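Side-chain contacts in putative diflavin flavoprotein A 3 (Nostoc sp., PDB 3FNI), which probably transfers electrons from NADH to oxygen, reducing it to water, and is represented here by its flavodoxin-like domain: residues V45-L50 with L77-G82; G8-S13 with E52-C57; V39-A44 with G63-A68; P105-F110 with F119-I124. One frame throughout, in Å; residues are numbered along the deposited sequence.

All four contacts belong to one flavodoxin-like domain, a five-stranded parallel sheet of order 2-1-3-4-5 with helices on both faces. Contacts 1 and 2 share helix 47-55 and lie closest together, their centres about 9 Å apart; Phe10 of contact 2 meets Leu50 and Ile80 of contact 1. Contact 3, centred about 12 Å from contact 2, joins the ends of strands 35-40 and 57-63; the loop after 57-63 is one of those that border FMN in flavodoxins, and probably does so here. Contact 4 lies on the opposite side of the chain's centre from contact 2, about 16 Å away between centres, yet Leu81 packs on Phe110 to connect contacts 1 and 4.

Contact 1: V45-L50 with L77-G82; sequences VDLQEL and LSTILG
Leu47 and Thr79 bring the start of helix 47-55 and helix 70-83 nearest, with 6.9 Å between Leu47 CA and Thr79 CA, and one turn on Leu50 CA lies 7.5 Å from Ile80 CA. Thr79 faces helix 47-55 and is touched by two leucines. Its OG1 meets CD2 of Leu47 at 3.8 Å, the two side chains crossing at about a right angle, while its CG2 and CB both lie 4.0 Å from CD2 of Leu50. Threonine suits the place because it offers a methyl to the neighbouring helix and turns its hydroxyl back to its own, where OG1 is hydrogen-bonded to the carbonyl of Gly75. That turn follows from chi1 of -50°, which sets OG1 beside the backbone N and leaves CG2 pointing at Leu50. Chi1 of 175° swings the Leu50 branch toward helix 70-83, and CD2 also comes within 4.4 Å of Ile80 CG1. Leu47, by contrast, is an exposed residue at the margin. Just ahead of it Asp46 is the N-cap: OD1 accepts from Glu49 N at 3.2 Å, from above the carboxylate plane, and more weakly from Gln48 N, which caps the first turn of helix 47-55. Helices 47-55 and 70-83 thus lie side by side over the sheet, where Leu50 and Ile80 both rest on Phe10 of strand 6-11, and Leu81 reaches Lys109 and Phe110 of helix 103-112.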
loop_
_atom_site.group_PDB
_atom_site.type_symbol
_atom_site.label_atom_id
_atom_site.label_comp_id
_atom_site.label_asym_id
_atom_site.label_seq_id
_atom_site.Cartn_x
_atom_site.Cartn_y
_atom_site.Cartn_z
ATOM N N VAL A 45 7.168 14.735 -2.582
ATOM C CA VAL A 45 8.124 13.977 -1.789
ATOM C C VAL A 45 9.506 13.943 -2.420
ATOM O O VAL A 45 9.652 14.033 -3.640
ATOM C CB VAL A 45 7.654 12.525 -1.584
ATOM C CG1 VAL A 45 6.426 12.491 -0.691
ATOM C CG2 VAL A 45 7.348 11.893 -2.928
ATOM N N ASP A 46 10.515 13.815 -1.565
ATOM C CA ASP A 46 11.905 13.740 -1.987
ATOM C C ASP A 46 12.108 12.363 -2.600
ATOM O O ASP A 46 12.085 11.349 -1.902
ATOM C CB ASP A 46 12.821 13.916 -0.777
ATOM C CG ASP A 46 14.286 13.976 -1.154
ATOM O OD1 ASP A 46 14.766 13.056 -1.849
ATOM O OD2 ASP A 46 14.959 14.946 -0.745
ATOM N N LEU A 47 12.310 12.337 -3.909
ATOM C CA LEU A 47 12.490 11.092 -4.643
ATOM C C LEU A 47 13.554 10.154 -4.082
ATOM O O LEU A 47 13.390 8.936 -4.119
ATOM C CB LEU A 47 12.810 11.402 -6.103
ATOM C CG LEU A 47 11.815 12.322 -6.808
ATOM C CD1 LEU A 47 12.237 12.476 -8.255
ATOM C CD2 LEU A 47 10.402 11.759 -6.707
ATOM N N GLN A 48 14.644 10.713 -3.569
ATOM C CA GLN A 48 15.711 9.877 -3.040
ATOM C C GLN A 48 15.367 9.251 -1.699
ATOM O O GLN A 48 15.745 8.111 -1.424
ATOM C CB GLN A 48 17.009 10.672 -2.917
ATOM C CG GLN A 48 18.227 9.781 -2.800
ATOM C CD GLN A 48 18.257 8.709 -3.882
ATOM O OE1 GLN A 48 18.262 9.015 -5.079
ATOM N NE2 GLN A 48 18.267 7.442 -3.463
ATOM N N GLU A 49 14.652 9.997 -0.864
ATOM C CA GLU A 49 14.269 9.480 0.437
ATOM C C GLU A 49 13.097 8.527 0.238
ATOM O O GLU A 49 12.890 7.613 1.035
ATOM C CB GLU A 49 13.895 10.624 1.388
ATOM C CG GLU A 49 12.483 11.158 1.230
ATOM C CD GLU A 49 12.139 12.228 2.259
ATOM O OE1 GLU A 49 10.953 12.618 2.327
ATOM O OE2 GLU A 49 13.047 12.681 2.995
ATOM N N LEU A 50 12.341 8.736 -0.838
ATOM C CA LEU A 50 11.205 7.871 -1.158
ATOM C C LEU A 50 11.720 6.503 -1.599
ATOM O O LEU A 50 11.094 5.483 -1.314
ATOM C CB LEU A 50 10.348 8.479 -2.273
ATOM C CG LEU A 50 9.186 7.613 -2.788
ATOM C CD1 LEU A 50 8.258 7.234 -1.638
ATOM C CD2 LEU A 50 8.414 8.376 -3.871
ATOM N N LEU A 77 4.760 7.522 -8.095
ATOM C CA LEU A 77 4.363 6.172 -8.469
ATOM C C LEU A 77 5.466 5.427 -9.221
ATOM O O LEU A 77 5.786 4.278 -8.893
ATOM C CB LEU A 77 3.098 6.233 -9.319
ATOM C CG LEU A 77 2.325 4.926 -9.476
ATOM C CD1 LEU A 77 2.060 4.304 -8.101
ATOM C CD2 LEU A 77 1.021 5.206 -10.201
ATOM N N SER A 78 6.034 6.086 -10.232
ATOM C CA SER A 78 7.120 5.521 -11.037
ATOM C C SER A 78 8.326 5.221 -10.160
ATOM O O SER A 78 9.033 4.234 -10.360
ATOM C CB SER A 78 7.561 6.507 -12.123
ATOM O OG SER A 78 6.543 6.713 -13.076
ATOM N N THR A 79 8.560 6.098 -9.192
ATOM C CA THR A 79 9.686 5.947 -8.286
ATOM C C THR A 79 9.514 4.700 -7.424
ATOM O O THR A 79 10.480 3.986 -7.160
ATOM C CB THR A 79 9.820 7.184 -7.386
ATOM O OG1 THR A 79 9.786 8.364 -8.197
ATOM C CG2 THR A 79 11.125 7.150 -6.617
ATOM N N ILE A 80 8.283 4.439 -6.996
ATOM C CA ILE A 80 8.008 3.274 -6.162
ATOM C C ILE A 80 8.200 1.990 -6.971
ATOM O O ILE A 80 8.757 1.009 -6.473
ATOM C CB ILE A 80 6.562 3.320 -5.590
ATOM C CG1 ILE A 80 6.411 4.513 -4.639
ATOM C CG2 ILE A 80 6.252 2.032 -4.842
ATOM C CD1 ILE A 80 4.993 4.711 -4.105
ATOM N N LEU A 81 7.743 2.016 -8.221
ATOM C CA LEU A 81 7.856 0.876 -9.124
ATOM C C LEU A 81 9.310 0.538 -9.428
ATOM O O LEU A 81 9.641 -0.609 -9.728
ATOM C CB LEU A 81 7.109 1.161 -10.428
ATOM C CG LEU A 81 5.577 1.156 -10.352
ATOM C CD1 LEU A 81 4.994 1.684 -11.655
ATOM C CD2 LEU A 81 5.086 -0.254 -10.064
ATOM N N GLY A 82 10.178 1.540 -9.357
ATOM C CA GLY A 82 11.581 1.297 -9.613
ATOM C C GLY A 82 12.381 1.131 -8.339
ATOM O O GLY A 82 13.568 0.826 -8.402
#

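Contact 2: G8-S13 with E52-C57; sequences GVFYVS and ELVGRC
Phe10 drives its ring from strand 6-11 toward the last turn of helix 47-55, where CZ and CE2 overlap the CG2 methyl of Val54 at 3.8 and 4.0 Å. The side chains meet at a slant, and Leu53 CG lies farther off, 4.4 Å from the same CZ. With chi1 of -47° the ring sits beside its own backbone N, and its far end thus reaches the helix. Valine fits because its branch at CB puts CG2 beside the backbone N, where it bears on the ring; chi1 of 171° places CG1 anti to that N. Two residues before Phe10, Gly8 lets the chain pass close to Cys57, whose SG comes 3.3 Å from Gly8 N and 3.6 Å from Gly8 CA; having no side chain, glycine makes space for the thiol and the neighbouring ring. Gly8 is also paired through its backbone with Gly59 and Val61 of the adjoining strand 57-63. The part formed by Phe10, Val54 and Leu53 is hydrocarbon, whereas Cys57 SG lies against the backbone of Gly8, so burial and fit, more than directed bonds, account for most of the hold of the helix end on the sheet.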
loop_
_atom_site.group_PDB
_atom_site.type_symbol
_atom_site.label_atom_id
_atom_site.label_comp_id
_atom_site.label_asym_id
_atom_site.label_seq_id
_atom_site.Cartn_x
_atom_site.Cartn_y
_atom_site.Cartn_z
ATOM N N GLY A 8 5.257 -0.188 4.234
ATOM C CA GLY A 8 4.912 1.116 3.699
ATOM C C GLY A 8 3.505 1.211 3.154
ATOM O O GLY A 8 3.064 0.363 2.376
ATOM N N VAL A 9 2.806 2.260 3.571
ATOM C CA VAL A 9 1.439 2.531 3.150
ATOM C C VAL A 9 1.465 3.825 2.340
ATOM O O VAL A 9 1.754 4.899 2.871
ATOM C CB VAL A 9 0.518 2.693 4.376
ATOM C CG1 VAL A 9 -0.898 2.994 3.932
ATOM C CG2 VAL A 9 0.551 1.420 5.215
ATOM N N PHE A 10 1.172 3.717 1.047
ATOM C CA PHE A 10 1.196 4.876 0.166
ATOM C C PHE A 10 -0.156 5.138 -0.472
ATOM O O PHE A 10 -0.714 4.267 -1.139
ATOM C CB PHE A 10 2.223 4.670 -0.945
ATOM C CG PHE A 10 3.553 4.176 -0.467
ATOM C CD1 PHE A 10 3.709 2.866 -0.020
ATOM C CD2 PHE A 10 4.663 5.010 -0.494
ATOM C CE1 PHE A 10 4.956 2.390 0.389
ATOM C CE2 PHE A 10 5.914 4.551 -0.089
ATOM C CZ PHE A 10 6.061 3.237 0.353
ATOM N N TYR A 11 -0.677 6.344 -0.279
ATOM C CA TYR A 11 -1.962 6.701 -0.852
ATOM C C TYR A 11 -2.167 8.213 -0.831
ATOM O O TYR A 11 -1.385 8.940 -0.223
ATOM C CB TYR A 11 -3.098 6.011 -0.088
ATOM C CG TYR A 11 -3.330 6.539 1.312
ATOM C CD1 TYR A 11 -2.532 6.130 2.380
ATOM C CD2 TYR A 11 -4.356 7.452 1.567
ATOM C CE1 TYR A 11 -2.752 6.614 3.673
ATOM C CE2 TYR A 11 -4.585 7.945 2.857
ATOM C CZ TYR A 11 -3.782 7.521 3.904
ATOM O OH TYR A 11 -4.018 7.992 5.178
ATOM N N VAL A 12 -3.218 8.682 -1.498
ATOM C CA VAL A 12 -3.517 10.112 -1.540
ATOM C C VAL A 12 -4.519 10.453 -0.432
ATOM O O VAL A 12 -5.692 10.076 -0.491
ATOM C CB VAL A 12 -4.058 10.521 -2.953
ATOM C CG1 VAL A 12 -5.025 9.463 -3.469
ATOM C CG2 VAL A 12 -4.742 11.890 -2.892
ATOM N N SER A 13 -4.048 11.157 0.593
ATOM C CA SER A 13 -4.915 11.504 1.708
ATOM C C SER A 13 -6.095 12.361 1.286
ATOM O O SER A 13 -6.011 13.147 0.341
ATOM C CB SER A 13 -4.127 12.214 2.820
ATOM O OG SER A 13 -3.750 13.523 2.439
ATOM N N GLU A 52 14.554 5.237 -0.605
ATOM C CA GLU A 52 15.113 4.668 0.607
ATOM C C GLU A 52 14.046 4.058 1.486
ATOM O O GLU A 52 14.270 3.033 2.128
ATOM C CB GLU A 52 15.817 5.733 1.428
ATOM C CG GLU A 52 17.148 6.187 0.911
ATOM C CD GLU A 52 17.890 6.952 1.973
ATOM O OE1 GLU A 52 17.417 8.047 2.360
ATOM O OE2 GLU A 52 18.934 6.447 2.441
ATOM N N LEU A 53 12.893 4.715 1.542
ATOM C CA LEU A 53 11.800 4.227 2.366
ATOM C C LEU A 53 11.290 2.912 1.817
ATOM O O LEU A 53 11.169 1.932 2.550
ATOM C CB LEU A 53 10.667 5.253 2.418
ATOM C CG LEU A 53 9.286 4.785 2.888
ATOM C CD1 LEU A 53 9.378 3.890 4.118
ATOM C CD2 LEU A 53 8.463 6.016 3.188
ATOM N N VAL A 54 10.991 2.897 0.525
ATOM C CA VAL A 54 10.505 1.684 -0.114
ATOM C C VAL A 54 11.543 0.592 0.086
ATOM O O VAL A 54 11.204 -0.563 0.348
ATOM C CB VAL A 54 10.275 1.906 -1.623
ATOM C CG1 VAL A 54 9.973 0.581 -2.304
ATOM C CG2 VAL A 54 9.116 2.882 -1.829
ATOM N N GLY A 55 12.809 0.980 -0.030
ATOM C CA GLY A 55 13.905 0.047 0.135
ATOM C C GLY A 55 13.956 -0.662 1.479
ATOM O O GLY A 55 14.364 -1.824 1.554
ATOM N N ARG A 56 13.555 0.022 2.545
ATOM C CA ARG A 56 13.588 -0.608 3.859
ATOM C C ARG A 56 12.239 -1.154 4.328
ATOM O O ARG A 56 12.090 -1.522 5.492
ATOM C CB ARG A 56 14.167 0.350 4.901
ATOM C CG ARG A 56 13.328 1.565 5.174
ATOM C CD ARG A 56 13.902 2.352 6.344
ATOM N NE ARG A 56 13.164 3.585 6.590
ATOM C CZ ARG A 56 11.932 3.645 7.089
ATOM N NH1 ARG A 56 11.272 2.543 7.412
ATOM N NH2 ARG A 56 11.356 4.820 7.258
ATOM N N CYS A 57 11.263 -1.219 3.425
ATOM C CA CYS A 57 9.950 -1.774 3.765
ATOM C C CYS A 57 9.883 -3.237 3.324
ATOM O O CYS A 57 10.290 -3.578 2.215
ATOM C CB CYS A 57 8.818 -0.980 3.091
ATOM S SG CYS A 57 8.456 0.645 3.875
#

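Contact 3: V39-A44 with G63-A68; sequences VDLGAA and GMSPAA
Leu41 and Ser65 form the tight part of this contact: Leu41 CD1 touches Ser65 OG at 3.8 Å and the carbonyl oxygen of Gly63 at 4.0 Å. A single methyl thus spans the start of the loop that follows strand 57-63. Chi1 of -68° carries the Leu41 branch away from its own carbonyl and across toward that loop, inward among Phe10, Ile73 and Ile80, an apolar setting that suits leucine. Gly63 brings its bare backbone close, and Ser65 is small enough to sit against the methyl. The outer side is looser. Gly42, Ala43 and Ala44 run on exposed, as do Ala67 and Ala68, and the two loops diverge. The turn at the end of strand 35-40 is shaped locally: Asp40 OD1 accepts from Gly42 N at 3.0 Å, an Asx turn whose donor stands 73° out of the carboxylate plane. The same OD1 accepts from Ser13 N, which connects this turn to the loop after strand 6-11. Loop 63-68, after the third strand, corresponds to one of the FMN-bordering loops of flavodoxins and probably plays that part here; Leu41 packs against its start from the neighbouring strand end. Chemically, a methyl laid against two oxygens sets spacing but gives little directional hold.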
loop_
_atom_site.group_PDB
_atom_site.type_symbol
_atom_site.label_atom_id
_atom_site.label_comp_id
_atom_site.label_asym_id
_atom_site.label_seq_id
_atom_site.Cartn_x
_atom_site.Cartn_y
_atom_site.Cartn_z
ATOM N N VAL A 39 2.908 7.533 3.599
ATOM C CA VAL A 39 3.337 8.540 2.651
ATOM C C VAL A 39 2.152 9.029 1.829
ATOM O O VAL A 39 1.402 8.229 1.275
ATOM C CB VAL A 39 4.414 7.966 1.704
ATOM C CG1 VAL A 39 4.881 9.029 0.726
ATOM C CG2 VAL A 39 5.584 7.446 2.516
ATOM N N ASP A 40 1.974 10.343 1.773
ATOM C CA ASP A 40 0.890 10.929 0.999
ATOM C C ASP A 40 1.396 11.130 -0.425
ATOM O O ASP A 40 2.360 11.860 -0.653
ATOM C CB ASP A 40 0.458 12.267 1.610
ATOM C CG ASP A 40 -0.525 13.032 0.730
ATOM O OD1 ASP A 40 -1.346 12.398 0.041
ATOM O OD2 ASP A 40 -0.484 14.278 0.739
ATOM N N LEU A 41 0.751 10.448 -1.366
ATOM C CA LEU A 41 1.105 10.513 -2.779
ATOM C C LEU A 41 0.739 11.854 -3.399
ATOM O O LEU A 41 1.226 12.203 -4.476
ATOM C CB LEU A 41 0.392 9.403 -3.550
ATOM C CG LEU A 41 0.811 7.964 -3.257
ATOM C CD1 LEU A 41 -0.059 7.012 -4.063
ATOM C CD2 LEU A 41 2.281 7.782 -3.597
ATOM N N GLY A 42 -0.136 12.588 -2.722
ATOM C CA GLY A 42 -0.552 13.886 -3.213
ATOM C C GLY A 42 0.435 14.974 -2.841
ATOM O O GLY A 42 0.613 15.934 -3.589
ATOM N N ALA A 43 1.076 14.833 -1.685
ATOM C CA ALA A 43 2.051 15.817 -1.232
ATOM C C ALA A 43 3.416 15.496 -1.830
ATOM O O ALA A 43 3.841 14.340 -1.838
ATOM C CB ALA A 43 2.127 15.824 0.291
ATOM N N ALA A 44 4.095 16.525 -2.334
ATOM C CA ALA A 44 5.411 16.362 -2.947
ATOM C C ALA A 44 6.372 15.635 -2.017
ATOM O O ALA A 44 6.394 15.887 -0.812
ATOM C CB ALA A 44 5.984 17.724 -3.327
ATOM N N GLY A 63 -2.745 2.793 -2.363
ATOM C CA GLY A 63 -4.104 3.257 -2.564
ATOM C C GLY A 63 -4.138 3.914 -3.930
ATOM O O GLY A 63 -3.190 4.600 -4.302
HETATM N N MSE A 64 -5.208 3.705 -4.689
HETATM C CA MSE A 64 -5.305 4.290 -6.019
HETATM C C MSE A 64 -5.430 5.811 -5.992
HETATM O O MSE A 64 -6.023 6.389 -5.078
HETATM C CB MSE A 64 -6.490 3.690 -6.778
HETATM C CG MSE A 64 -6.428 2.174 -6.930
HETATM SE SE MSE A 64 -4.709 1.539 -7.569
HETATM C CE MSE A 64 -4.688 2.436 -9.288
ATOM N N SER A 65 -4.859 6.456 -7.004
ATOM C CA SER A 65 -4.904 7.902 -7.108
ATOM C C SER A 65 -5.926 8.359 -8.136
ATOM O O SER A 65 -6.360 7.583 -8.996
ATOM C CB SER A 65 -3.530 8.451 -7.476
ATOM O OG SER A 65 -2.682 8.465 -6.343
ATOM N N PRO A 66 -6.325 9.637 -8.064
ATOM C CA PRO A 66 -7.306 10.160 -9.013
ATOM C C PRO A 66 -6.739 10.216 -10.424
ATOM O O PRO A 66 -5.582 10.578 -10.622
ATOM C CB PRO A 66 -7.616 11.550 -8.462
ATOM C CG PRO A 66 -7.294 11.430 -7.000
ATOM C CD PRO A 66 -6.038 10.627 -7.012
ATOM N N ALA A 67 -7.558 9.842 -11.397
ATOM C CA ALA A 67 -7.149 9.873 -12.788
ATOM C C ALA A 67 -7.011 11.327 -13.228
ATOM O O ALA A 67 -6.647 11.608 -14.370
ATOM C CB ALA A 67 -8.174 9.160 -13.648
ATOM N N ALA A 68 -7.297 12.247 -12.311
ATOM C CA ALA A 68 -7.212 13.677 -12.589
ATOM C C ALA A 68 -5.861 14.260 -12.170
ATOM O O ALA A 68 -5.485 15.342 -12.620
ATOM C CB ALA A 68 -8.353 14.422 -11.874
#

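Contact 4: P105-F110 with F119-I124; sequences PLLSKF and FPAIRI
In this flavodoxin-like domain, helix 103-112 packs against the segment that follows the short edge strand 116-117, and Leu107 meets Ala121 and Arg123 there at the surface. The contact centres on Leu107 CD2, which lies 3.4 Å from Ala121 CB, tighter than the usual carbon-carbon distance; CD1 of the same leucine adds a second touch to that CB at 4.0 Å. The leucine's first torsion, chi1 of -128°, departs from a staggered value, which together with the short approach is consistent with a tight fit, or with some imprecision in the placing of this surface leucine. Alanine suits such a close meeting because its side chain is a lone methyl, and here it points at the helix. Arg123 crosses at a slant: chi1 of -57° turns CG back beside the backbone N, and the chain is then extended from CG to NE, bringing NH1 to 4.0 Å from Leu107 CD2. That same NH1 pairs in a salt bridge with Asp104 OD1, from the same helix as Leu107, so arginine serves twice, its charge meeting the carboxylate while its end brushes the leucine methyl. Nearby, Ala121 and Arg123 both touch Ile103, and Leu107 rests on Ile92 of strand 89-93. Phe119 lies on Ala139 and Ile122 on Cys136, so the segment touches both helix 103-112 and helix 130-152.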
loop_
_atom_site.group_PDB
_atom_site.type_symbol
_atom_site.label_atom_id
_atom_site.label_comp_id
_atom_site.label_asym_id
_atom_site.label_seq_id
_atom_site.Cartn_x
_atom_site.Cartn_y
_atom_site.Cartn_z
ATOM N N PRO A 105 -4.226 -2.696 -13.909
ATOM C CA PRO A 105 -2.958 -2.425 -14.585
ATOM C C PRO A 105 -1.794 -2.331 -13.600
ATOM O O PRO A 105 -0.700 -2.815 -13.874
ATOM C CB PRO A 105 -3.231 -1.105 -15.294
ATOM C CG PRO A 105 -4.671 -1.245 -15.667
ATOM C CD PRO A 105 -5.279 -1.789 -14.401
ATOM N N LEU A 106 -2.041 -1.720 -12.451
ATOM C CA LEU A 106 -1.005 -1.569 -11.446
ATOM C C LEU A 106 -0.728 -2.895 -10.730
ATOM O O LEU A 106 0.409 -3.203 -10.386
ATOM C CB LEU A 106 -1.415 -0.503 -10.431
ATOM C CG LEU A 106 -0.308 -0.112 -9.453
ATOM C CD1 LEU A 106 0.866 0.462 -10.229
ATOM C CD2 LEU A 106 -0.837 0.900 -8.447
ATOM N N LEU A 107 -1.786 -3.663 -10.499
ATOM C CA LEU A 107 -1.685 -4.962 -9.849
ATOM C C LEU A 107 -0.733 -5.843 -10.657
ATOM O O LEU A 107 0.138 -6.508 -10.100
ATOM C CB LEU A 107 -3.075 -5.598 -9.793
ATOM C CG LEU A 107 -3.635 -6.121 -8.468
ATOM C CD1 LEU A 107 -3.247 -5.228 -7.327
ATOM C CD2 LEU A 107 -5.155 -6.225 -8.583
ATOM N N SER A 108 -0.899 -5.821 -11.979
ATOM C CA SER A 108 -0.077 -6.616 -12.890
ATOM C C SER A 108 1.371 -6.133 -12.979
ATOM O O SER A 108 2.280 -6.923 -13.224
ATOM C CB SER A 108 -0.700 -6.626 -14.291
ATOM O OG SER A 108 -1.998 -7.202 -14.277
ATOM N N LYS A 109 1.589 -4.838 -12.797
ATOM C CA LYS A 109 2.946 -4.325 -12.847
ATOM C C LYS A 109 3.760 -4.863 -11.678
ATOM O O LYS A 109 4.932 -5.171 -11.835
ATOM C CB LYS A 109 2.956 -2.799 -12.825
ATOM C CG LYS A 109 2.509 -2.179 -14.123
ATOM C CD LYS A 109 2.769 -0.692 -14.129
ATOM C CE LYS A 109 2.368 -0.086 -15.457
ATOM N NZ LYS A 109 2.840 1.321 -15.579
ATOM N N PHE A 110 3.144 -4.994 -10.508
ATOM C CA PHE A 110 3.882 -5.499 -9.357
ATOM C C PHE A 110 4.097 -6.997 -9.478
ATOM O O PHE A 110 5.167 -7.512 -9.145
ATOM C CB PHE A 110 3.153 -5.176 -8.050
ATOM C CG PHE A 110 3.305 -3.752 -7.608
ATOM C CD1 PHE A 110 4.521 -3.286 -7.109
ATOM C CD2 PHE A 110 2.230 -2.869 -7.698
ATOM C CE1 PHE A 110 4.662 -1.956 -6.700
ATOM C CE2 PHE A 110 2.354 -1.540 -7.296
ATOM C CZ PHE A 110 3.573 -1.077 -6.796
ATOM N N PHE A 119 -2.684 -9.507 -0.311
ATOM C CA PHE A 119 -4.048 -9.934 -0.084
ATOM C C PHE A 119 -4.808 -9.593 -1.355
ATOM O O PHE A 119 -4.303 -8.844 -2.203
ATOM C CB PHE A 119 -4.643 -9.193 1.132
ATOM C CG PHE A 119 -4.308 -7.722 1.177
ATOM C CD1 PHE A 119 -3.361 -7.233 2.079
ATOM C CD2 PHE A 119 -4.912 -6.827 0.291
ATOM C CE1 PHE A 119 -3.022 -5.889 2.091
ATOM C CE2 PHE A 119 -4.576 -5.482 0.300
ATOM C CZ PHE A 119 -3.629 -5.006 1.198
ATOM N N PRO A 120 -6.022 -10.150 -1.518
ATOM C CA PRO A 120 -6.832 -9.875 -2.715
ATOM C C PRO A 120 -7.063 -8.358 -2.808
ATOM O O PRO A 120 -7.460 -7.737 -1.826
ATOM C CB PRO A 120 -8.128 -10.643 -2.440
ATOM C CG PRO A 120 -7.682 -11.769 -1.498
ATOM C CD PRO A 120 -6.725 -11.055 -0.587
ATOM N N ALA A 121 -6.807 -7.763 -3.970
ATOM C CA ALA A 121 -7.002 -6.322 -4.125
ATOM C C ALA A 121 -8.383 -5.911 -3.629
ATOM O O ALA A 121 -9.394 -6.412 -4.121
ATOM C CB ALA A 121 -6.834 -5.915 -5.586
ATOM N N ILE A 122 -8.435 -5.009 -2.652
ATOM C CA ILE A 122 -9.719 -4.571 -2.128
ATOM C C ILE A 122 -10.375 -3.581 -3.084
ATOM O O ILE A 122 -9.826 -2.523 -3.397
ATOM C CB ILE A 122 -9.586 -3.947 -0.707
ATOM C CG1 ILE A 122 -10.154 -2.527 -0.695
ATOM C CG2 ILE A 122 -8.143 -3.965 -0.254
ATOM C CD1 ILE A 122 -10.192 -1.891 0.660
ATOM N N ARG A 123 -11.563 -3.945 -3.549
ATOM C CA ARG A 123 -12.301 -3.124 -4.489
ATOM C C ARG A 123 -13.526 -2.501 -3.827
ATOM O O ARG A 123 -14.183 -3.129 -2.994
ATOM C CB ARG A 123 -12.691 -3.989 -5.688
ATOM C CG ARG A 123 -11.478 -4.636 -6.358
ATOM C CD ARG A 123 -11.885 -5.746 -7.295
ATOM N NE ARG A 123 -10.740 -6.420 -7.906
ATOM C CZ ARG A 123 -10.038 -5.936 -8.927
ATOM N NH1 ARG A 123 -9.014 -6.625 -9.417
ATOM N NH2 ARG A 123 -10.360 -4.766 -9.462
ATOM N N ILE A 124 -13.815 -1.254 -4.185
ATOM C CA ILE A 124 -14.952 -0.534 -3.620
ATOM C C ILE A 124 -15.884 -0.058 -4.711
ATOM O O ILE A 124 -15.541 0.848 -5.472
ATOM C CB ILE A 124 -14.503 0.710 -2.802
ATOM C CG1 ILE A 124 -13.886 0.275 -1.469
ATOM C CG2 ILE A 124 -15.689 1.627 -2.546
ATOM C CD1 ILE A 124 -12.559 -0.397 -1.616
#